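Local coordinates for flagellar regulatory protein C (Vibrio cholerae, PDB 4QHS) that probably activates sigma-54-dependent transcription of flagellar genes through a heptameric AAA+ ATPase domain that uses ATP hydrolysis to open promoters, at residues 29-34 with 52-57; 70-75 with 80-85; 113-118 with 127-132. All coordinates share one frame; numbering follows the deposited sequence.

Contact 1 (29-34 with 52-57); sequences ALADKV and EVMSRY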
loop_
_atom_site.group_PDB
_atom_site.type_symbol
_atom_site.label_atom_id
_atom_site.label_comp_id
_atom_site.label_asym_id
_atom_site.label_seq_id
_atom_site.Cartn_x
_atom_site.Cartn_y
_atom_site.Cartn_z
ATOM N N ALA A 29 -13.942 -36.085 -39.183
ATOM C CA ALA A 29 -15.290 -36.152 -39.754
ATOM C C ALA A 29 -16.248 -35.187 -39.052
ATOM O O ALA A 29 -17.135 -34.618 -39.687
ATOM C CB ALA A 29 -15.823 -37.551 -39.681
ATOM N N LEU A 30 -16.084 -35.004 -37.744
ATOM C CA LEU A 30 -16.896 -34.001 -37.038
ATOM C C LEU A 30 -16.493 -32.612 -37.529
ATOM O O LEU A 30 -17.333 -31.752 -37.834
ATOM C CB LEU A 30 -16.726 -34.104 -35.522
ATOM C CG LEU A 30 -17.773 -34.849 -34.680
ATOM C CD1 LEU A 30 -18.864 -35.403 -35.528
ATOM C CD2 LEU A 30 -17.150 -35.956 -33.859
ATOM N N ALA A 31 -15.189 -32.412 -37.616
ATOM C CA ALA A 31 -14.658 -31.157 -38.100
ATOM C C ALA A 31 -15.238 -30.823 -39.485
ATOM O O ALA A 31 -15.737 -29.714 -39.695
ATOM C CB ALA A 31 -13.144 -31.216 -38.136
ATOM N N ASP A 32 -15.223 -31.790 -40.403
ATOM C CA ASP A 32 -15.768 -31.571 -41.745
ATOM C C ASP A 32 -17.208 -31.065 -41.687
ATOM O O ASP A 32 -17.606 -30.199 -42.475
ATOM C CB ASP A 32 -15.707 -32.855 -42.580
ATOM C CG ASP A 32 -14.309 -33.163 -43.089
ATOM O OD1 ASP A 32 -13.493 -32.223 -43.198
ATOM O OD2 ASP A 32 -14.032 -34.347 -43.391
ATOM N N LYS A 33 -17.964 -31.587 -40.749
ATOM C CA LYS A 33 -19.304 -31.115 -40.541
ATOM C C LYS A 33 -19.377 -29.662 -40.117
ATOM O O LYS A 33 -20.058 -28.915 -40.761
ATOM C CB LYS A 33 -20.061 -31.995 -39.564
ATOM C CG LYS A 33 -20.931 -33.011 -40.210
ATOM C CD LYS A 33 -21.414 -34.036 -39.240
ATOM C CE LYS A 33 -22.422 -34.959 -39.847
ATOM N NZ LYS A 33 -22.854 -35.953 -38.880
ATOM N N VAL A 34 -18.703 -29.255 -39.049
ATOM C CA VAL A 34 -18.770 -27.840 -38.636
ATOM C C VAL A 34 -18.254 -26.921 -39.700
ATOM O O VAL A 34 -18.791 -25.826 -39.896
ATOM C CB VAL A 34 -17.922 -27.446 -37.391
ATOM C CG1 VAL A 34 -18.805 -26.895 -36.279
ATOM C CG2 VAL A 34 -16.970 -28.527 -36.968
ATOM N N GLU A 52 -3.141 -26.749 -33.736
ATOM C CA GLU A 52 -2.983 -25.581 -34.590
ATOM C C GLU A 52 -3.402 -25.863 -36.029
ATOM O O GLU A 52 -3.870 -24.967 -36.737
ATOM C CB GLU A 52 -1.532 -25.090 -34.545
ATOM C CG GLU A 52 -0.499 -26.051 -35.153
ATOM C CD GLU A 52 -0.068 -27.169 -34.211
ATOM O OE1 GLU A 52 -0.723 -27.363 -33.166
ATOM O OE2 GLU A 52 0.936 -27.849 -34.515
ATOM N N VAL A 53 -3.257 -27.116 -36.451
ATOM C CA VAL A 53 -3.519 -27.472 -37.834
ATOM C C VAL A 53 -4.976 -27.873 -38.066
ATOM O O VAL A 53 -5.514 -27.657 -39.153
ATOM C CB VAL A 53 -2.579 -28.614 -38.306
ATOM C CG1 VAL A 53 -1.120 -28.177 -38.203
ATOM C CG2 VAL A 53 -2.828 -29.898 -37.519
ATOM N N MET A 54 -5.607 -28.448 -37.045
ATOM C CA MET A 54 -7.014 -28.835 -37.114
ATOM C C MET A 54 -7.892 -27.623 -37.425
ATOM O O MET A 54 -8.842 -27.702 -38.208
ATOM C CB MET A 54 -7.442 -29.490 -35.800
ATOM C CG MET A 54 -8.872 -29.212 -35.381
ATOM S SD MET A 54 -10.002 -30.544 -35.763
ATOM C CE MET A 54 -10.483 -31.013 -34.108
ATOM N N SER A 55 -7.548 -26.495 -36.822
ATOM C CA SER A 55 -8.229 -25.236 -37.092
ATOM C C SER A 55 -7.975 -24.753 -38.521
ATOM O O SER A 55 -8.860 -24.196 -39.179
ATOM C CB SER A 55 -7.772 -24.189 -36.078
ATOM O OG SER A 55 -6.506 -24.557 -35.558
ATOM N N ARG A 56 -6.757 -24.961 -39.002
ATOM C CA ARG A 56 -6.433 -24.548 -40.351
ATOM C C ARG A 56 -7.143 -25.487 -41.325
ATOM O O ARG A 56 -7.564 -25.081 -42.410
ATOM C CB ARG A 56 -4.920 -24.542 -40.567
ATOM C CG ARG A 56 -4.450 -23.650 -41.717
ATOM C CD ARG A 56 -2.989 -23.233 -41.545
ATOM N NE ARG A 56 -2.770 -22.512 -40.291
ATOM C CZ ARG A 56 -1.988 -22.942 -39.305
ATOM N NH1 ARG A 56 -1.330 -24.091 -39.429
ATOM N NH2 ARG A 56 -1.858 -22.220 -38.196
ATOM N N TYR A 57 -7.297 -26.739 -40.910
ATOM C CA TYR A 57 -8.050 -27.717 -41.682
ATOM C C TYR A 57 -9.508 -27.284 -41.788
ATOM O O TYR A 57 -10.135 -27.399 -42.835
ATOM C CB TYR A 57 -7.947 -29.084 -41.025
ATOM C CG TYR A 57 -8.810 -30.147 -41.639
ATOM C CD1 TYR A 57 -10.157 -30.258 -41.312
ATOM C CD2 TYR A 57 -8.275 -31.063 -42.527
ATOM C CE1 TYR A 57 -10.944 -31.241 -41.872
ATOM C CE2 TYR A 57 -9.056 -32.056 -43.086
ATOM C CZ TYR A 57 -10.390 -32.138 -42.757
ATOM O OH TYR A 57 -11.167 -33.128 -43.318
#
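Helix-to-helix packing brings A31 and D32 of helix 23-35 against M54 and Y57 of helix 51-61, beside the central parallel sheet of the AAA+ core. The axes stay 10.6 Å apart and cross at -43°, so side chains rather than backbones do the bridging. Y57 makes the polar crossing. Its ring is swung away from its own backbone N (chi1 173°) and carries OH out to the neighbouring helix, where Y57 OH donates a very short hydrogen bond of 2.5 Å to D32 OD1, a length to be taken with some reserve at this resolution. OD1 arrives at the ring edge, near its plane, and carboxylate and ring planes differ by 28°; CE1 of Y57 is 3.0 Å from D32 OD1. The phenol hydroxyl may thus help stabilise the negative charge of the carboxylate.

The phosphate-binding P-loop (Walker A, GPSGSGKE) runs into helix 51-61, which carries M54 and Y57 just after it. Beside the polar bridge the packing is apolar: A31 CB rests 4.0 Å from M54 SD, while the same methyl approaches Y57 CE1 obliquely. The bent thioether chain of M54 also touches I43 and L183 of the sheet. On helix 23-35, L30 and V34 pack against L247 and I246 of a neighbouring subunit.

Contact 2 (70-75 with 80-85); sequences IAINCA and NMLEAT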
loop_
_atom_site.group_PDB
_atom_site.type_symbol
_atom_site.label_atom_id
_atom_site.label_comp_id
_atom_site.label_asym_id
_atom_site.label_seq_id
_atom_site.Cartn_x
_atom_site.Cartn_y
_atom_site.Cartn_z
ATOM N N ILE A 70 -6.380 -15.995 -39.646
ATOM C CA ILE A 70 -5.657 -15.138 -38.716
ATOM C C ILE A 70 -5.596 -15.808 -37.344
ATOM O O ILE A 70 -6.619 -16.202 -36.802
ATOM C CB ILE A 70 -6.331 -13.746 -38.586
ATOM C CG1 ILE A 70 -6.523 -13.087 -39.958
ATOM C CG2 ILE A 70 -5.553 -12.845 -37.626
ATOM C CD1 ILE A 70 -5.231 -12.690 -40.661
ATOM N N ALA A 71 -4.399 -15.927 -36.786
ATOM C CA ALA A 71 -4.218 -16.639 -35.526
ATOM C C ALA A 71 -3.524 -15.760 -34.477
ATOM O O ALA A 71 -2.500 -15.142 -34.760
ATOM C CB ALA A 71 -3.417 -17.933 -35.761
ATOM N N ILE A 72 -4.084 -15.703 -33.273
ATOM C CA ILE A 72 -3.413 -15.053 -32.143
ATOM C C ILE A 72 -3.363 -15.996 -30.931
ATOM O O ILE A 72 -4.317 -16.722 -30.651
ATOM C CB ILE A 72 -4.101 -13.718 -31.762
ATOM C CG1 ILE A 72 -3.507 -13.155 -30.474
ATOM C CG2 ILE A 72 -5.600 -13.907 -31.607
ATOM C CD1 ILE A 72 -3.801 -11.676 -30.255
ATOM N N ASN A 73 -2.233 -16.010 -30.232
ATOM C CA ASN A 73 -2.130 -16.819 -29.028
ATOM C C ASN A 73 -2.280 -15.956 -27.789
ATOM O O ASN A 73 -1.331 -15.301 -27.337
ATOM C CB ASN A 73 -0.807 -17.580 -28.972
ATOM C CG ASN A 73 -0.804 -18.654 -27.888
ATOM O OD1 ASN A 73 -1.368 -18.476 -26.802
ATOM N ND2 ASN A 73 -0.184 -19.782 -28.187
ATOM N N CYS A 74 -3.485 -15.995 -27.241
ATOM C CA CYS A 74 -3.860 -15.237 -26.058
ATOM C C CYS A 74 -2.973 -15.471 -24.837
ATOM O O CYS A 74 -3.025 -14.708 -23.891
ATOM C CB CYS A 74 -5.313 -15.564 -25.702
ATOM S SG CYS A 74 -6.446 -15.418 -27.114
ATOM N N ALA A 75 -2.168 -16.525 -24.851
ATOM C CA ALA A 75 -1.302 -16.823 -23.733
ATOM C C ALA A 75 0.133 -16.432 -24.039
ATOM O O ALA A 75 1.041 -16.832 -23.322
ATOM C CB ALA A 75 -1.376 -18.323 -23.380
ATOM N N ASN A 80 1.174 -7.074 -21.836
ATOM C CA ASN A 80 -0.286 -6.886 -21.792
ATOM C C ASN A 80 -0.972 -6.367 -23.067
ATOM O O ASN A 80 -2.007 -5.709 -22.990
ATOM C CB ASN A 80 -0.656 -5.936 -20.651
ATOM C CG ASN A 80 -1.948 -6.330 -19.974
ATOM O OD1 ASN A 80 -2.195 -7.518 -19.740
ATOM N ND2 ASN A 80 -2.792 -5.345 -19.670
ATOM N N MET A 81 -0.428 -6.696 -24.234
ATOM C CA MET A 81 -0.912 -6.105 -25.479
ATOM C C MET A 81 -2.046 -6.874 -26.109
ATOM O O MET A 81 -2.497 -6.504 -27.195
ATOM C CB MET A 81 0.232 -5.984 -26.479
ATOM C CG MET A 81 1.212 -4.895 -26.102
ATOM S SD MET A 81 0.428 -3.273 -26.325
ATOM C CE MET A 81 0.258 -3.248 -28.118
ATOM N N LEU A 82 -2.515 -7.922 -25.430
ATOM C CA LEU A 82 -3.513 -8.828 -26.013
ATOM C C LEU A 82 -4.757 -8.088 -26.476
ATOM O O LEU A 82 -5.196 -8.260 -27.602
ATOM C CB LEU A 82 -3.921 -9.910 -25.013
ATOM C CG LEU A 82 -5.116 -10.797 -25.413
ATOM C CD1 LEU A 82 -4.864 -11.498 -26.762
ATOM C CD2 LEU A 82 -5.413 -11.847 -24.321
ATOM N N GLU A 83 -5.317 -7.270 -25.590
ATOM C CA GLU A 83 -6.515 -6.500 -25.898
ATOM C C GLU A 83 -6.259 -5.521 -27.045
ATOM O O GLU A 83 -7.089 -5.389 -27.954
ATOM C CB GLU A 83 -7.001 -5.760 -24.652
ATOM C CG GLU A 83 -8.182 -4.861 -24.877
ATOM C CD GLU A 83 -8.801 -4.414 -23.564
ATOM O OE1 GLU A 83 -8.925 -5.253 -22.643
ATOM O OE2 GLU A 83 -9.160 -3.232 -23.444
ATOM N N ALA A 84 -5.107 -4.861 -27.034
ATOM C CA ALA A 84 -4.794 -3.930 -28.121
ATOM C C ALA A 84 -4.637 -4.664 -29.459
ATOM O O ALA A 84 -5.073 -4.178 -30.509
ATOM C CB ALA A 84 -3.549 -3.144 -27.808
ATOM N N THR A 85 -4.012 -5.833 -29.423
ATOM C CA THR A 85 -3.799 -6.599 -30.642
ATOM C C THR A 85 -5.128 -7.099 -31.202
ATOM O O THR A 85 -5.389 -6.985 -32.393
ATOM C CB THR A 85 -2.883 -7.780 -30.394
ATOM O OG1 THR A 85 -3.436 -8.566 -29.340
ATOM C CG2 THR A 85 -1.544 -7.290 -29.941
#
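The strand-to-helix connection that leaves the edge of the AAA+ sheet is closed here, with I72 and C74 at the end of strand 69-73 meeting L82 and T85 of helix 82-87. L82 is the central piece. Its CG stands opposite the backbone N (chi1 171°), which brings both methyls into contact at the strand end: L82 CD1 lies 3.7 Å from I72 CD1, and L82 CD2 lies 4.0 Å from C74 CB. L82 CD2 also comes within 3.8 Å of C74 O, so the leucine fork packs against backbone as well as side-chain atoms of the cysteine.

I72 answers with a fully extended chain. With both of its side-chain torsions near trans, I72 CD1 is carried away from the strand into the angle between L82 and T85, ending 3.3 Å from T85 OG1. This is a close van der Waals approach to a hydroxyl already engaged within its own helix, for T85 OG1 donates to L82 O over a very short 2.5 Å, a value best read with caution.

The five-stranded parallel sheet has the strand order 2-3-4-1-5 expected of an AAA+ ATPase core, and strand 69-73 is its outermost strand on this side within the chain. Where that strand ends, N73 turns the chain: N73 OD1 accepts from A75 N at 2.9 Å, forming an Asx turn. The N-H...O angle is 153°, a moderately straight bond, and the donor is tilted slightly from the carbonyl plane. The turn also faces the ring interface, since A75 O accepts a hydrogen bond from R171 of a neighbouring subunit. L82 meets L125 of helix 123-135, and I72 packs on K104.

Contact 3 (113-118 with 127-132); sequences ILLDEI and AKLLRV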
loop_
_atom_site.group_PDB
_atom_site.type_symbol
_atom_site.label_atom_id
_atom_site.label_comp_id
_atom_site.label_asym_id
_atom_site.label_seq_id
_atom_site.Cartn_x
_atom_site.Cartn_y
_atom_site.Cartn_z
ATOM N N ILE A 113 -10.775 -16.286 -37.748
ATOM C CA ILE A 113 -9.824 -15.977 -36.709
ATOM C C ILE A 113 -9.736 -17.123 -35.727
ATOM O O ILE A 113 -10.716 -17.713 -35.386
ATOM C CB ILE A 113 -10.125 -14.651 -36.009
ATOM C CG1 ILE A 113 -8.984 -14.267 -35.079
ATOM C CG2 ILE A 113 -11.347 -14.739 -35.221
ATOM C CD1 ILE A 113 -8.965 -12.841 -34.698
ATOM N N LEU A 114 -8.525 -17.446 -35.326
ATOM C CA LEU A 114 -8.265 -18.445 -34.338
ATOM C C LEU A 114 -7.810 -17.805 -33.055
ATOM O O LEU A 114 -6.820 -17.147 -33.017
ATOM C CB LEU A 114 -7.208 -19.413 -34.819
ATOM C CG LEU A 114 -6.559 -20.280 -33.758
ATOM C CD1 LEU A 114 -7.561 -21.098 -33.045
ATOM C CD2 LEU A 114 -5.583 -21.151 -34.395
ATOM N N LEU A 115 -8.561 -18.008 -31.998
ATOM C CA LEU A 115 -8.185 -17.492 -30.717
ATOM C C LEU A 115 -7.642 -18.603 -29.866
ATOM O O LEU A 115 -8.370 -19.282 -29.208
ATOM C CB LEU A 115 -9.365 -16.846 -30.043
ATOM C CG LEU A 115 -10.095 -15.819 -30.860
ATOM C CD1 LEU A 115 -11.365 -15.583 -30.209
ATOM C CD2 LEU A 115 -9.325 -14.570 -30.929
ATOM N N ASP A 116 -6.338 -18.772 -29.909
ATOM C CA ASP A 116 -5.653 -19.851 -29.270
ATOM C C ASP A 116 -5.521 -19.572 -27.804
ATOM O O ASP A 116 -5.189 -18.497 -27.417
ATOM C CB ASP A 116 -4.282 -19.980 -29.879
ATOM C CG ASP A 116 -3.937 -21.364 -30.244
ATOM O OD1 ASP A 116 -4.419 -22.300 -29.624
ATOM O OD2 ASP A 116 -3.133 -21.523 -31.151
ATOM N N GLU A 117 -5.813 -20.563 -26.995
ATOM C CA GLU A 117 -5.689 -20.453 -25.561
ATOM C C GLU A 117 -6.515 -19.313 -24.972
ATOM O O GLU A 117 -6.006 -18.423 -24.358
ATOM C CB GLU A 117 -4.223 -20.331 -25.188
ATOM C CG GLU A 117 -3.423 -21.576 -25.419
ATOM C CD GLU A 117 -4.037 -22.764 -24.740
ATOM O OE1 GLU A 117 -4.197 -23.809 -25.377
ATOM O OE2 GLU A 117 -4.390 -22.644 -23.563
ATOM N N ILE A 118 -7.811 -19.380 -25.163
ATOM C CA ILE A 118 -8.690 -18.312 -24.836
ATOM C C ILE A 118 -8.991 -18.235 -23.366
ATOM O O ILE A 118 -9.445 -17.240 -22.895
ATOM C CB ILE A 118 -9.986 -18.461 -25.583
ATOM C CG1 ILE A 118 -10.703 -17.129 -25.697
ATOM C CG2 ILE A 118 -10.850 -19.413 -24.901
ATOM C CD1 ILE A 118 -11.705 -17.107 -26.748
ATOM N N ALA A 127 -15.945 -9.959 -21.678
ATOM C CA ALA A 127 -17.131 -9.144 -21.916
ATOM C C ALA A 127 -16.992 -8.393 -23.239
ATOM O O ALA A 127 -17.955 -8.263 -23.982
ATOM C CB ALA A 127 -17.370 -8.158 -20.757
ATOM N N LYS A 128 -15.809 -7.930 -23.570
ATOM C CA LYS A 128 -15.632 -7.276 -24.847
ATOM C C LYS A 128 -15.815 -8.259 -25.992
ATOM O O LYS A 128 -16.426 -7.948 -26.978
ATOM C CB LYS A 128 -14.271 -6.606 -24.957
ATOM C CG LYS A 128 -13.950 -5.558 -23.949
ATOM C CD LYS A 128 -13.648 -4.274 -24.637
ATOM C CE LYS A 128 -12.345 -3.673 -24.216
ATOM N NZ LYS A 128 -12.390 -2.193 -24.328
ATOM N N LEU A 129 -15.280 -9.450 -25.830
ATOM C CA LEU A 129 -15.393 -10.490 -26.848
ATOM C C LEU A 129 -16.837 -10.898 -27.065
ATOM O O LEU A 129 -17.275 -11.104 -28.203
ATOM C CB LEU A 129 -14.569 -11.714 -26.457
ATOM C CG LEU A 129 -14.578 -12.924 -27.392
ATOM C CD1 LEU A 129 -14.266 -12.537 -28.854
ATOM C CD2 LEU A 129 -13.575 -13.968 -26.887
ATOM N N LEU A 130 -17.577 -10.979 -25.984
ATOM C CA LEU A 130 -18.960 -11.335 -26.031
ATOM C C LEU A 130 -19.736 -10.377 -26.882
ATOM O O LEU A 130 -20.542 -10.762 -27.657
ATOM C CB LEU A 130 -19.547 -11.362 -24.642
ATOM C CG LEU A 130 -21.003 -11.753 -24.620
ATOM C CD1 LEU A 130 -21.112 -13.186 -24.914
ATOM C CD2 LEU A 130 -21.582 -11.487 -23.311
ATOM N N ARG A 131 -19.470 -9.115 -26.716
ATOM C CA ARG A 131 -20.137 -8.112 -27.472
ATOM C C ARG A 131 -19.784 -8.168 -28.946
ATOM O O ARG A 131 -20.619 -8.003 -29.786
ATOM C CB ARG A 131 -19.879 -6.749 -26.884
ATOM C CG ARG A 131 -20.727 -5.703 -27.452
ATOM C CD ARG A 131 -20.115 -4.377 -27.252
ATOM N NE ARG A 131 -20.767 -3.617 -26.196
ATOM C CZ ARG A 131 -20.130 -2.791 -25.378
ATOM N NH1 ARG A 131 -18.821 -2.639 -25.495
ATOM N NH2 ARG A 131 -20.788 -2.117 -24.454
ATOM N N VAL A 132 -18.542 -8.441 -29.246
ATOM C CA VAL A 132 -18.128 -8.636 -30.627
ATOM C C VAL A 132 -18.899 -9.792 -31.228
ATOM O O VAL A 132 -19.433 -9.670 -32.335
ATOM C CB VAL A 132 -16.612 -8.913 -30.763
ATOM C CG1 VAL A 132 -16.288 -9.399 -32.172
ATOM C CG2 VAL A 132 -15.807 -7.657 -30.444
#
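L129 on helix 123-135 reaches across to L115 and I118, packing the helix against the end of strand 112-116, whose ILLDE sequence is the Walker B motif of the AAA+ fold. L129 CB leaves the helix in the direction of the strand, yet it remains about 6.1 Å from I118 CD1 and makes no direct touch there. L129 CG continues the same outward path, swung opposite the backbone N at chi1 179°, and still lies about 5.0 Å from L115 CD1. The contact therefore falls to the two methyls. L129 CD2 meets I118 CD1 at 3.7 Å, the two chains reaching toward each other tip to tip, and L129 CD2 lies 4.3 Å from L115 CD1. The other branch, L129 CD1, keeps a similar 4.4 Å from L115 CD1, so L115 CD1 is nearly equidistant from the two methyls of L129.

All three residues are buried, and the interaction is purely apolar; its small area reflects a meeting of chain ends rather than of flanks. Other parts of the fold add to the same packing: F105 and M121 also touch L129, L86 of helix 82-87 lies on L115, and L178 of helix 172-178 on I118.

At the polar end of the Walker B motif, D116 OD1 is hydrogen-bonded to T156 OG1, and E117 OE1 makes a weak hydrogen bond to S47 OG of the P-loop. The helix also has a subunit-facing side, where K128 NZ forms a salt bridge with D79 of a neighbouring subunit. Back at the strand end, I118 is itself extended, and I118 CD1 sits about 3.8 Å from L115 CD1.

Followed from the N terminus, the three contacts come in series, neither nested nor crossed. Contact 1 closes the longest loop, which contains strand 41-44 and the P-loop; contact 2 closes a short turn after strand 69-73; contact 3 closes the passage from strand 112-116 into helix 123-135. Contacts 2 and 3 join directly through neighbouring strands: I70 O lies 2.7 Å from L114 N and I72 O 3.0 Å from D116 N, both probable hydrogen bonds. Contact 1, on the other side of the chain's centre from contact 2, reaches contact 3 where S55 OG lies 3.7 Å from L114 CD2. Contact 1 pairs two helices; contacts 2 and 3 fasten helices to neighbouring sheet strands.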